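Local coordinates for protein thiosulfate sulfurtransferase YnjE (Escherichia coli, PDB 2WLR) that transfers sulfur from thiosulfate to cyanide, giving thiocyanate and sulfite, as a periplasmic rhodanese-type enzyme that works as a monomer, at residues Pro27-Asn32 against Leu125-Trp130; Asp133-Lys138 against Gly146-Ile151; Pro158-Ile163 against Tyr209-Tyr214; His165-Asp170 against Gln239-Ala244; Ile222-Tyr225 against Asp230-Leu233. All coordinates share one frame; numbering follows the deposited sequence.

Contact 1 of 5, residues Pro27-Asn32 against Leu125-Trp130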
# COMPACT_ATOMS: atom_id res chain seq x y z
N PRO A 27 -11.69 1.09 11.12
CA PRO A 27 -10.95 1.36 9.89
C PRO A 27 -9.56 0.72 9.92
O PRO A 27 -8.97 0.48 10.98
CB PRO A 27 -10.85 2.89 9.86
CG PRO A 27 -12.01 3.34 10.64
CD PRO A 27 -12.20 2.34 11.73
N SER A 28 -9.02 0.49 8.75
CA SER A 28 -7.77 -0.25 8.64
C SER A 28 -6.57 0.44 9.29
O SER A 28 -5.65 -0.20 9.70
CB SER A 28 -7.47 -0.62 7.19
OG SER A 28 -7.20 0.52 6.41
N ALA A 29 -6.60 1.77 9.38
CA ALA A 29 -5.53 2.47 10.02
C ALA A 29 -5.29 1.93 11.41
O ALA A 29 -4.16 1.71 11.82
CB ALA A 29 -5.82 3.93 10.08
N PHE A 30 -6.38 1.69 12.13
CA PHE A 30 -6.29 1.23 13.52
C PHE A 30 -5.95 -0.26 13.55
O PHE A 30 -5.14 -0.69 14.36
CB PHE A 30 -7.54 1.59 14.31
CG PHE A 30 -7.89 3.05 14.26
CD1 PHE A 30 -6.94 4.00 14.59
CD2 PHE A 30 -9.11 3.47 13.82
CE1 PHE A 30 -7.23 5.35 14.52
CE2 PHE A 30 -9.42 4.82 13.76
CZ PHE A 30 -8.47 5.76 14.10
N TYR A 31 -6.55 -1.03 12.69
CA TYR A 31 -6.18 -2.43 12.53
C TYR A 31 -4.67 -2.55 12.27
O TYR A 31 -4.01 -3.41 12.82
CB TYR A 31 -6.98 -3.04 11.37
CG TYR A 31 -6.65 -4.47 11.02
CD1 TYR A 31 -7.20 -5.53 11.68
CD2 TYR A 31 -5.78 -4.74 9.99
CE1 TYR A 31 -6.93 -6.82 11.34
CE2 TYR A 31 -5.49 -6.05 9.64
CZ TYR A 31 -6.07 -7.07 10.32
OH TYR A 31 -5.78 -8.39 9.98
N ASN A 32 -4.14 -1.69 11.41
CA ASN A 32 -2.73 -1.75 11.03
C ASN A 32 -1.78 -1.44 12.19
O ASN A 32 -0.61 -1.82 12.15
CB ASN A 32 -2.42 -0.81 9.87
CG ASN A 32 -3.06 -1.22 8.56
OD1 ASN A 32 -3.44 -2.38 8.37
ND2 ASN A 32 -3.07 -0.29 7.62
N LEU A 125 2.31 4.36 6.57
CA LEU A 125 1.03 4.46 5.86
C LEU A 125 0.11 5.26 6.72
O LEU A 125 -0.64 4.74 7.54
CB LEU A 125 0.43 3.06 5.57
CG LEU A 125 1.22 2.25 4.56
CD1 LEU A 125 0.70 0.83 4.51
CD2 LEU A 125 1.18 2.82 3.16
N VAL A 126 0.16 6.57 6.54
CA VAL A 126 -0.63 7.47 7.39
C VAL A 126 -2.10 7.60 6.92
O VAL A 126 -2.48 7.10 5.86
CB VAL A 126 0.04 8.85 7.52
CG1 VAL A 126 1.54 8.66 7.88
CG2 VAL A 126 -0.14 9.68 6.22
N TYR A 127 -2.91 8.29 7.70
CA TYR A 127 -4.33 8.44 7.43
C TYR A 127 -4.73 9.91 7.66
O TYR A 127 -3.96 10.68 8.27
CB TYR A 127 -5.12 7.45 8.29
CG TYR A 127 -5.08 7.69 9.78
CD1 TYR A 127 -4.00 7.27 10.55
CD2 TYR A 127 -6.14 8.32 10.42
CE1 TYR A 127 -3.99 7.47 11.90
CE2 TYR A 127 -6.11 8.53 11.80
CZ TYR A 127 -5.05 8.11 12.52
OH TYR A 127 -5.08 8.33 13.88
N PRO A 128 -5.91 10.32 7.17
CA PRO A 128 -6.19 11.77 7.12
C PRO A 128 -6.17 12.51 8.44
O PRO A 128 -5.51 13.56 8.55
CB PRO A 128 -7.57 11.84 6.44
CG PRO A 128 -7.56 10.66 5.54
CD PRO A 128 -6.88 9.58 6.37
N GLN A 129 -6.86 12.02 9.45
CA GLN A 129 -6.86 12.72 10.73
C GLN A 129 -5.46 12.94 11.28
O GLN A 129 -5.15 13.99 11.86
CB GLN A 129 -7.74 12.02 11.76
CG GLN A 129 -8.02 12.92 12.96
CD GLN A 129 -8.84 14.16 12.60
OE1 GLN A 129 -9.85 14.06 11.89
NE2 GLN A 129 -8.39 15.33 13.04
N TRP A 130 -4.58 11.97 11.08
CA TRP A 130 -3.22 12.06 11.60
C TRP A 130 -2.53 13.24 10.96
O TRP A 130 -1.90 14.06 11.62
CB TRP A 130 -2.44 10.77 11.30
CG TRP A 130 -1.00 10.78 11.74
CD1 TRP A 130 -0.52 10.40 12.97
CD2 TRP A 130 0.15 11.18 10.97
NE1 TRP A 130 0.84 10.53 13.00
CE2 TRP A 130 1.29 11.01 11.80
CE3 TRP A 130 0.34 11.68 9.67
CZ2 TRP A 130 2.57 11.32 11.36
CZ3 TRP A 130 1.61 11.97 9.25
CH2 TRP A 130 2.71 11.79 10.10
O HOH W 1 -2.92 2.93 7.69
O HOH W 2 -0.98 1.78 8.62
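A29 and F30, on the short helix 28-32, press against Y127, which stands in the N-cap position of helix 128-135; the contact joins the first rhodanese unit of the chain to the second, beside edge strand 125-126 of the second unit's parallel sheet. The aromatic part is an edge-to-face pair. F30 turns its edge to the face of Y127, with ring centroids 5.6 Å apart and planes at 73°, and F30 CE1 comes within 3.7 Å of Y127 OH, which lies near the plane of the phenylalanine ring. The apolar part is a CH-pi contact: A29 CB sits over the face of Y127, 4.2 Å from the ring centroid. Alanine suits this place because its single methyl lets the helix backbone come close to the flat ring. Y127 has CG between its backbone N and carbonyl carbon (chi1 66°), which stands the ring up with one face to helix 28-32, while W130 CB packs on the opposite face. W34 adds another edge-to-face partner for Y127. The polar part runs through water. N32 ND2 donates to two waters that also lie within bonding distance of L125 O, although other acceptors compete for their protons. Of these, water 1 is 2.9 Å from L125 O and 3.2 Å from N32 ND2.

Contact 2 of 5, residues Asp133-Lys138 against Gly146-Ile151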
# COMPACT_ATOMS: atom_id res chain seq x y z
N ASP A 133 -4.00 16.55 12.14
CA ASP A 133 -3.48 16.86 13.49
C ASP A 133 -2.03 17.32 13.43
O ASP A 133 -1.67 18.30 14.11
CB ASP A 133 -3.60 15.66 14.44
CG ASP A 133 -5.04 15.31 14.80
OD1 ASP A 133 -5.94 16.14 14.61
OD2 ASP A 133 -5.27 14.17 15.25
N LEU A 134 -1.19 16.66 12.64
CA LEU A 134 0.20 17.08 12.47
C LEU A 134 0.26 18.53 11.99
O LEU A 134 0.96 19.35 12.56
CB LEU A 134 0.91 16.19 11.47
CG LEU A 134 2.37 16.53 11.15
CD1 LEU A 134 3.24 16.22 12.32
CD2 LEU A 134 2.84 15.80 9.89
N GLN A 135 -0.51 18.84 10.95
CA GLN A 135 -0.52 20.18 10.37
C GLN A 135 -0.98 21.24 11.34
O GLN A 135 -0.61 22.43 11.23
CB GLN A 135 -1.44 20.22 9.15
CG GLN A 135 -0.97 19.42 7.99
CD GLN A 135 -2.00 19.31 6.85
OE1 GLN A 135 -3.20 19.54 7.04
NE2 GLN A 135 -1.53 18.94 5.67
N GLN A 136 -1.80 20.84 12.31
CA GLN A 136 -2.40 21.76 13.25
C GLN A 136 -1.53 21.95 14.49
O GLN A 136 -1.90 22.69 15.41
CB GLN A 136 -3.81 21.28 13.61
CG GLN A 136 -4.81 21.49 12.49
CD GLN A 136 -5.00 22.97 12.18
OE1 GLN A 136 -4.59 23.45 11.12
NE2 GLN A 136 -5.58 23.69 13.12
N GLY A 137 -0.37 21.32 14.49
CA GLY A 137 0.61 21.42 15.57
C GLY A 137 0.31 20.56 16.78
O GLY A 137 0.86 20.80 17.86
N LYS A 138 -0.53 19.54 16.63
CA LYS A 138 -0.85 18.65 17.71
C LYS A 138 0.20 17.56 17.83
O LYS A 138 0.91 17.26 16.86
CB LYS A 138 -2.21 17.98 17.52
CG LYS A 138 -3.38 18.93 17.54
CD LYS A 138 -4.70 18.16 17.59
CE LYS A 138 -5.89 19.04 17.24
NZ LYS A 138 -5.85 20.35 17.93
N GLY A 146 11.89 15.74 12.69
CA GLY A 146 12.13 17.16 12.52
C GLY A 146 11.25 17.78 11.45
O GLY A 146 10.03 17.78 11.57
N ASP A 147 11.87 18.33 10.41
CA ASP A 147 11.15 18.96 9.32
C ASP A 147 10.34 17.93 8.53
O ASP A 147 10.76 16.79 8.38
CB ASP A 147 12.15 19.66 8.38
CG ASP A 147 12.81 20.89 9.00
OD1 ASP A 147 12.24 21.48 9.93
OD2 ASP A 147 13.90 21.26 8.52
N TRP A 148 9.19 18.37 8.04
CA TRP A 148 8.34 17.53 7.21
C TRP A 148 7.69 18.33 6.08
O TRP A 148 7.48 19.55 6.15
CB TRP A 148 7.29 16.79 8.07
CG TRP A 148 6.39 17.67 8.93
CD1 TRP A 148 6.61 18.03 10.24
CD2 TRP A 148 5.15 18.25 8.56
NE1 TRP A 148 5.60 18.83 10.68
CE2 TRP A 148 4.68 18.98 9.68
CE3 TRP A 148 4.40 18.26 7.40
CZ2 TRP A 148 3.49 19.71 9.65
CZ3 TRP A 148 3.22 18.98 7.36
CH2 TRP A 148 2.77 19.70 8.48
N LYS A 149 7.38 17.61 5.01
CA LYS A 149 6.72 18.12 3.84
C LYS A 149 5.58 17.17 3.49
O LYS A 149 5.75 15.94 3.60
CB LYS A 149 7.69 18.17 2.66
CG LYS A 149 8.95 18.99 2.85
CD LYS A 149 8.61 20.47 2.95
CE LYS A 149 9.76 21.38 2.46
NZ LYS A 149 10.52 21.91 3.60
N VAL A 150 4.47 17.73 3.02
CA VAL A 150 3.37 16.98 2.41
C VAL A 150 3.32 17.35 0.94
O VAL A 150 3.38 18.52 0.58
CB VAL A 150 2.04 17.27 3.07
CG1 VAL A 150 0.91 16.50 2.38
CG2 VAL A 150 2.10 16.90 4.55
N ILE A 151 3.26 16.35 0.07
CA ILE A 151 3.38 16.56 -1.36
C ILE A 151 2.41 15.69 -2.11
O ILE A 151 2.39 14.46 -1.92
CB ILE A 151 4.80 16.22 -1.84
CG1 ILE A 151 5.87 16.94 -1.00
CG2 ILE A 151 4.98 16.62 -3.30
CD1 ILE A 151 7.26 16.85 -1.54
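L134 lays its branched end flat over the indole of W148, where helix 128-135 leans on strand 148-154 in the beta-alpha-beta crossover that leads from strand 125-126 to this inner strand of the parallel sheet. L134 CD2 stands over the centre of the six-membered ring, 3.6 Å from its centroid and 12° off the normal, a close CH-pi contact, while L134 CD1 reaches the pyrrole side at 3.9 Å from W148 NE1. A forked leucine suits a broad indole face, since one branch, CD2, can stand over the six-membered ring while CD1 reaches the NE1 side. Q135 meets the far end of the same indole through its aliphatic part, with Q135 CG 3.8 Å from W148 CH2; its extended chain carries NE2 on toward V150 CG2, 4.3 Å away. Replacing W148 with an alanine would probably open a gap under L134 and leave the stem of Q135 without its apolar support. In the next shell, P144 and I207 also touch L134, and I166 touches Q135. T205, on the neighbouring strand, packs against W148. Just past the helix, G137 takes a positive phi of 80° that glycine readily accepts, completing a Schellman motif in which K138 N bonds to D133 O at 3.0 Å.

Contact 3 of 5, residues Pro158-Ile163 against Tyr209-Tyr214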
# COMPACT_ATOMS: atom_id res chain seq x y z
N PRO A 158 0.05 20.62 -12.50
CA PRO A 158 -1.08 20.49 -11.60
C PRO A 158 -2.40 20.68 -12.32
O PRO A 158 -2.58 21.66 -13.07
CB PRO A 158 -0.86 21.61 -10.58
CG PRO A 158 0.47 22.12 -10.79
CD PRO A 158 1.07 21.56 -12.02
N LYS A 159 -3.32 19.74 -12.12
CA LYS A 159 -4.67 19.81 -12.66
C LYS A 159 -5.64 19.86 -11.48
O LYS A 159 -5.98 20.93 -10.99
CB LYS A 159 -4.93 18.64 -13.61
CG LYS A 159 -4.26 18.81 -15.01
CD LYS A 159 -4.26 17.51 -15.82
CE LYS A 159 -3.16 16.49 -15.35
NZ LYS A 159 -1.71 16.93 -15.52
N LEU A 160 -6.05 18.70 -10.98
CA LEU A 160 -6.98 18.64 -9.86
C LEU A 160 -6.46 19.37 -8.62
O LEU A 160 -7.24 19.98 -7.89
CB LEU A 160 -7.31 17.19 -9.56
CG LEU A 160 -8.21 16.54 -10.60
CD1 LEU A 160 -8.25 15.03 -10.34
CD2 LEU A 160 -9.60 17.20 -10.61
N TYR A 161 -5.15 19.30 -8.38
CA TYR A 161 -4.51 20.02 -7.29
C TYR A 161 -4.89 21.50 -7.28
O TYR A 161 -5.09 22.06 -6.22
CB TYR A 161 -2.99 19.90 -7.40
CG TYR A 161 -2.17 20.72 -6.41
CD1 TYR A 161 -1.92 22.09 -6.63
CD2 TYR A 161 -1.59 20.15 -5.28
CE1 TYR A 161 -1.14 22.82 -5.75
CE2 TYR A 161 -0.82 20.88 -4.40
CZ TYR A 161 -0.60 22.25 -4.63
OH TYR A 161 0.17 22.96 -3.74
N LEU A 162 -5.00 22.12 -8.44
CA LEU A 162 -5.36 23.55 -8.45
C LEU A 162 -6.76 23.82 -7.88
O LEU A 162 -7.02 24.90 -7.33
CB LEU A 162 -5.29 24.12 -9.86
CG LEU A 162 -3.93 24.07 -10.56
CD1 LEU A 162 -4.04 24.58 -12.00
CD2 LEU A 162 -2.91 24.85 -9.79
N ILE A 163 -7.67 22.86 -8.04
CA ILE A 163 -9.04 23.00 -7.56
C ILE A 163 -9.11 22.73 -6.05
O ILE A 163 -9.73 23.47 -5.31
CB ILE A 163 -9.97 22.05 -8.33
CG1 ILE A 163 -9.93 22.32 -9.84
CG2 ILE A 163 -11.41 22.17 -7.78
CD1 ILE A 163 -10.38 23.69 -10.25
N TYR A 209 1.04 11.90 -1.33
CA TYR A 209 -0.28 11.37 -1.66
C TYR A 209 -0.57 11.63 -3.10
O TYR A 209 0.04 12.48 -3.72
CB TYR A 209 -1.41 11.95 -0.79
CG TYR A 209 -1.81 13.39 -1.12
CD1 TYR A 209 -1.10 14.47 -0.63
CD2 TYR A 209 -2.90 13.64 -1.94
CE1 TYR A 209 -1.48 15.78 -0.96
CE2 TYR A 209 -3.27 14.93 -2.25
CZ TYR A 209 -2.57 15.97 -1.77
OH TYR A 209 -2.94 17.28 -2.10
N GLY A 210 -1.50 10.87 -3.62
CA GLY A 210 -1.93 11.07 -5.00
C GLY A 210 -3.41 10.88 -5.11
O GLY A 210 -4.03 10.31 -4.25
N ARG A 211 -4.00 11.35 -6.21
CA ARG A 211 -5.33 10.94 -6.55
C ARG A 211 -5.29 9.43 -6.82
O ARG A 211 -6.25 8.73 -6.53
CB ARG A 211 -5.88 11.70 -7.77
CG ARG A 211 -6.93 12.80 -7.42
CD ARG A 211 -6.33 14.09 -6.90
NE ARG A 211 -7.40 15.05 -6.60
CZ ARG A 211 -7.25 16.27 -6.08
NH1 ARG A 211 -6.06 16.76 -5.77
NH2 ARG A 211 -8.35 16.97 -5.87
N ASP A 212 -4.17 8.94 -7.34
CA ASP A 212 -3.91 7.50 -7.41
C ASP A 212 -2.68 7.23 -6.55
O ASP A 212 -1.67 7.91 -6.66
CB ASP A 212 -3.60 7.07 -8.84
CG ASP A 212 -4.73 7.39 -9.81
OD1 ASP A 212 -5.92 7.12 -9.51
OD2 ASP A 212 -4.40 7.91 -10.90
N VAL A 213 -2.76 6.20 -5.71
CA VAL A 213 -1.69 5.90 -4.78
C VAL A 213 -0.39 5.62 -5.53
O VAL A 213 0.66 6.03 -5.08
CB VAL A 213 -2.07 4.72 -3.88
CG1 VAL A 213 -0.88 4.25 -3.07
CG2 VAL A 213 -3.23 5.13 -2.94
N TYR A 214 -0.46 4.92 -6.66
CA TYR A 214 0.76 4.53 -7.36
C TYR A 214 1.61 5.67 -7.87
O TYR A 214 2.81 5.49 -7.99
CB TYR A 214 0.53 3.41 -8.38
CG TYR A 214 -0.19 3.70 -9.68
CD1 TYR A 214 -1.02 4.81 -9.87
CD2 TYR A 214 -0.02 2.81 -10.75
CE1 TYR A 214 -1.65 5.02 -11.09
CE2 TYR A 214 -0.65 3.03 -11.96
CZ TYR A 214 -1.44 4.13 -12.13
OH TYR A 214 -2.06 4.32 -13.35
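Y209, the last residue of strand 205-209, brings its hydroxyl obliquely near the ring of Y161 on the short, weakly bonded helix at about 160-163, a loose approach with Y209 OH 4.5 Å from Y161 CD2. Each phenol finds its firmer polar partner in the loop between that helix and strand 170-173: Y209 OH bonds to I166 N, and Y161 OH to A169 O. G210 follows, where any CB would run into D212 O, so the turn off the strand suits glycine. R211 carries most of the contact. Its chain bends at chi2 (78°) and then runs straight, bringing one face of the guanidinium beneath L160, with L160 CB 3.6 Å from R211 CZ and L160 CD1 3.8 Å from R211 NE. R211 NH1 forms a salt bridge with E152 and a hydrogen bond to the carbonyl of S164, while W238 adds a cation-pi contact. D212 then takes the N-cap position of helix 213-226 without a side-chain cap. In the third rhodanese unit the matching loop, between strand 360-363 and helix 369-380, holds the catalytic C365. Here the guanidinium offers a flat face to hydrocarbon and its N-H groups to oxygens, so the charge of E152 is probably balanced even as L160 covers the arginine.

Contact 4 of 5, residues His165-Asp170 against Gln239-Ala244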
# COMPACT_ATOMS: atom_id res chain seq x y z
N HIS A 165 -6.55 20.67 -2.84
CA HIS A 165 -5.44 19.86 -2.32
C HIS A 165 -5.38 19.92 -0.81
O HIS A 165 -6.09 20.72 -0.16
CB HIS A 165 -4.09 20.21 -2.95
CG HIS A 165 -3.74 21.67 -2.92
ND1 HIS A 165 -3.11 22.28 -1.86
CD2 HIS A 165 -3.85 22.61 -3.89
CE1 HIS A 165 -2.93 23.57 -2.15
NE2 HIS A 165 -3.36 23.78 -3.37
N ILE A 166 -4.54 19.08 -0.24
CA ILE A 166 -4.38 19.03 1.21
C ILE A 166 -3.67 20.32 1.65
O ILE A 166 -2.72 20.75 1.00
CB ILE A 166 -3.62 17.76 1.62
CG1 ILE A 166 -4.50 16.56 1.34
CG2 ILE A 166 -3.19 17.81 3.10
CD1 ILE A 166 -3.81 15.24 1.66
N PRO A 167 -4.16 20.95 2.72
CA PRO A 167 -3.54 22.22 3.12
C PRO A 167 -2.06 22.08 3.37
O PRO A 167 -1.64 21.14 4.03
CB PRO A 167 -4.27 22.56 4.41
CG PRO A 167 -5.63 21.93 4.23
CD PRO A 167 -5.34 20.64 3.55
N GLY A 168 -1.27 23.00 2.81
CA GLY A 168 0.18 23.00 3.02
C GLY A 168 0.93 22.02 2.11
O GLY A 168 2.15 21.93 2.18
N ALA A 169 0.20 21.35 1.21
CA ALA A 169 0.83 20.40 0.29
C ALA A 169 1.48 21.09 -0.90
O ALA A 169 0.90 22.00 -1.51
CB ALA A 169 -0.18 19.38 -0.21
N ASP A 170 2.69 20.63 -1.22
CA ASP A 170 3.41 20.97 -2.45
C ASP A 170 2.88 20.03 -3.55
O ASP A 170 2.00 19.21 -3.29
CB ASP A 170 4.91 20.81 -2.15
CG ASP A 170 5.83 21.26 -3.27
OD1 ASP A 170 5.43 22.06 -4.14
OD2 ASP A 170 7.00 20.82 -3.22
N GLN A 239 -8.57 10.58 -2.01
CA GLN A 239 -9.99 10.34 -1.80
C GLN A 239 -10.31 10.18 -0.32
O GLN A 239 -11.40 10.54 0.13
CB GLN A 239 -10.48 9.14 -2.60
CG GLN A 239 -12.01 9.09 -2.73
CD GLN A 239 -12.60 10.36 -3.30
OE1 GLN A 239 -12.07 10.93 -4.26
NE2 GLN A 239 -13.70 10.82 -2.71
N THR A 240 -9.38 9.62 0.45
CA THR A 240 -9.62 9.47 1.89
C THR A 240 -9.69 10.84 2.61
O THR A 240 -10.44 10.98 3.58
CB THR A 240 -8.57 8.57 2.60
OG1 THR A 240 -7.27 9.18 2.63
CG2 THR A 240 -8.53 7.14 1.99
N TRP A 241 -8.88 11.79 2.19
CA TRP A 241 -8.96 13.16 2.71
C TRP A 241 -10.29 13.81 2.35
O TRP A 241 -10.94 14.41 3.20
CB TRP A 241 -7.81 14.00 2.17
CG TRP A 241 -7.73 15.36 2.82
CD1 TRP A 241 -8.35 16.50 2.43
CD2 TRP A 241 -6.93 15.71 3.95
NE1 TRP A 241 -8.03 17.52 3.26
CE2 TRP A 241 -7.13 17.08 4.20
CE3 TRP A 241 -6.06 15.00 4.78
CZ2 TRP A 241 -6.53 17.73 5.26
CZ3 TRP A 241 -5.47 15.64 5.81
CH2 TRP A 241 -5.68 17.01 6.04
N SER A 242 -10.67 13.66 1.09
CA SER A 242 -11.93 14.22 0.58
C SER A 242 -13.11 13.64 1.36
O SER A 242 -13.98 14.39 1.86
CB SER A 242 -12.06 13.91 -0.92
OG SER A 242 -13.23 14.50 -1.48
N ASP A 243 -13.14 12.32 1.49
CA ASP A 243 -14.21 11.65 2.21
C ASP A 243 -14.25 11.96 3.71
O ASP A 243 -15.31 11.87 4.33
CB ASP A 243 -14.14 10.14 1.95
CG ASP A 243 -14.51 9.77 0.50
OD1 ASP A 243 -14.81 10.67 -0.30
OD2 ASP A 243 -14.50 8.58 0.17
N ALA A 244 -13.11 12.34 4.30
CA ALA A 244 -13.07 12.74 5.71
C ALA A 244 -13.65 14.12 5.97
O ALA A 244 -13.84 14.48 7.12
CB ALA A 244 -11.62 12.65 6.25
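I166 and P167 pack together on the indole of W241, on helix 238-243 of the second rhodanese unit. The first kind of interaction is CH-pi: I166 CG1 stands over the five-membered ring, 3.7 Å from its centroid and 13° off the normal. Apolar contacts widen the cover. I166 CD1 lies 3.9 Å from W241 CE3, I166 CG2 lies 3.9 Å from W241 CH2, and P167 CD touches W241 CZ2 at 3.6 Å. W241 holds CG anti to its backbone N (chi1 -171°), which swings the indole off the helix toward the loop, and NE1 donates to the carbonyl of P247. A leucine in place of W241 would probably leave P167 CD without its partner on helix 238-243 and the P247 carbonyl short of the indole donor. Hydrogen bonds shape the loop itself. I166 to A169 form a type II beta turn, with P167 and then G168, whose positive phi suits glycine, at its corners. I166 O accepts from two opposite faces of its carbonyl plane, from A169 N at 3.0 Å and from H165 ND1 at 3.3 Å. Around this buried contact, H132 and Q135 of helix 128-135 also touch W241, while beyond the turn D170 pairs its backbone with strand 148-154, so the loop spans the space between helix 238-243 and the edge of the sheet.

Contact 5 of 5, residues Ile222-Tyr225 against Asp230-Leu233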
# COMPACT_ATOMS: atom_id res chain seq x y z
N ILE A 222 11.52 6.26 -5.32
CA ILE A 222 12.70 6.91 -5.89
C ILE A 222 13.39 7.80 -4.84
O ILE A 222 14.61 7.82 -4.72
CB ILE A 222 12.33 7.67 -7.17
CG1 ILE A 222 12.10 6.67 -8.30
CG2 ILE A 222 13.48 8.62 -7.60
CD1 ILE A 222 11.35 7.22 -9.48
N MSE A 223 12.59 8.46 -4.00
CA MSE A 223 13.18 9.22 -2.89
C MSE A 223 13.91 8.36 -1.89
O MSE A 223 14.97 8.75 -1.37
CB MSE A 223 12.12 10.04 -2.17
CG MSE A 223 11.63 11.19 -3.00
SE MSE A 223 10.46 12.34 -1.96
CE MSE A 223 10.19 13.70 -3.39
N LEU A 224 13.37 7.16 -1.60
CA LEU A 224 14.03 6.24 -0.66
C LEU A 224 15.37 5.78 -1.26
O LEU A 224 16.38 5.74 -0.57
CB LEU A 224 13.14 5.04 -0.34
CG LEU A 224 12.00 5.36 0.61
CD1 LEU A 224 10.99 4.20 0.55
CD2 LEU A 224 12.45 5.57 2.05
N TYR A 225 15.37 5.44 -2.54
CA TYR A 225 16.59 5.14 -3.25
C TYR A 225 17.62 6.27 -3.09
O TYR A 225 18.80 6.02 -2.79
CB TYR A 225 16.28 4.91 -4.74
CG TYR A 225 17.43 5.08 -5.67
CD1 TYR A 225 18.29 4.04 -5.93
CD2 TYR A 225 17.63 6.29 -6.31
CE1 TYR A 225 19.38 4.20 -6.80
CE2 TYR A 225 18.72 6.47 -7.16
CZ TYR A 225 19.57 5.42 -7.41
OH TYR A 225 20.66 5.63 -8.27
N ASP A 230 12.91 9.08 5.81
CA ASP A 230 11.55 8.92 6.30
C ASP A 230 10.58 9.39 5.22
O ASP A 230 10.34 10.58 5.06
CB ASP A 230 11.40 9.67 7.63
CG ASP A 230 10.02 9.52 8.27
OD1 ASP A 230 9.22 8.70 7.76
OD2 ASP A 230 9.78 10.21 9.29
N VAL A 231 10.06 8.43 4.45
CA VAL A 231 9.10 8.66 3.39
C VAL A 231 7.86 7.83 3.72
O VAL A 231 7.95 6.62 4.01
CB VAL A 231 9.63 8.27 2.00
CG1 VAL A 231 8.59 8.55 0.95
CG2 VAL A 231 10.93 9.02 1.66
N ARG A 232 6.72 8.48 3.64
CA ARG A 232 5.43 7.92 4.00
C ARG A 232 4.41 8.21 2.92
O ARG A 232 4.59 9.12 2.09
CB ARG A 232 4.95 8.50 5.32
CG ARG A 232 6.00 8.40 6.38
CD ARG A 232 5.46 8.73 7.72
NE ARG A 232 6.51 8.95 8.69
CZ ARG A 232 6.29 9.08 9.99
NH1 ARG A 232 5.08 8.90 10.50
NH2 ARG A 232 7.31 9.38 10.79
N LEU A 233 3.33 7.43 2.92
CA LEU A 233 2.22 7.61 1.99
C LEU A 233 0.97 7.84 2.77
O LEU A 233 0.76 7.24 3.82
CB LEU A 233 1.94 6.35 1.18
CG LEU A 233 2.99 5.89 0.18
CD1 LEU A 233 2.52 4.59 -0.50
CD2 LEU A 233 3.30 6.99 -0.84
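L224 and V231 meet through their branched ends, one on helix 213-226 and the other on the strand that follows it. L224 keeps CG beside its backbone N and opposite the carbonyl carbon (chi1 -75°), which brings its end down to the strand: L224 CD2 lies 3.8 Å from V231 CG2 and 3.9 Å from V231 CB. V231 turns CG2 to the helix and has CG1 anti to its own N (chi1 -179°). A beta-branched residue fits such a strand, since its bulk beside the backbone suits extended angles and still fills the space below the helix. M223, here a selenomethionine, touches V231 by its stem, with CB 4.1 Å from V231 CG2. The rest of its extended chain leads away from the segment toward V206, M194 and I200. This packing seats helix 213-226 on the sheet in the beta-alpha-beta unit of strands 205-209 and 231-234, and F375 and M376 of helix 369-380 reach L224 too. The residues before and after V231 are joined by a salt bridge. R232 grips the carboxylate of D230 side-on, with R232 NE 2.9 Å from D230 OD1 and R232 NH2 3.0 Å from D230 OD2, each oxygen using its syn lone pair. Both acceptors lie near the guanidinium plane. D230 OD2 also bonds to T205 OG1, and R232 NH1 to the carbonyl of A142.

From the N terminus, contact 1 closes a long loop that takes in much of the first rhodanese unit and brings it against the start of the second. Contact 2 follows in series, a short loop tying the end of helix 128-135 to strand 148-154 of the five-stranded sheet. Contacts 3 and 4 then cross, since segment 165-170 falls between the two halves of contact 3 while its partner 239-244 comes later; their centres lie about 9 Å apart. Contact 5 opens after contact 3 has closed and lies wholly within the span of contact 4, fastening helix 213-226 to strand 231-234. That strand pairs with strand 125-126, so contact 5 adjoins contact 1 within the sheet.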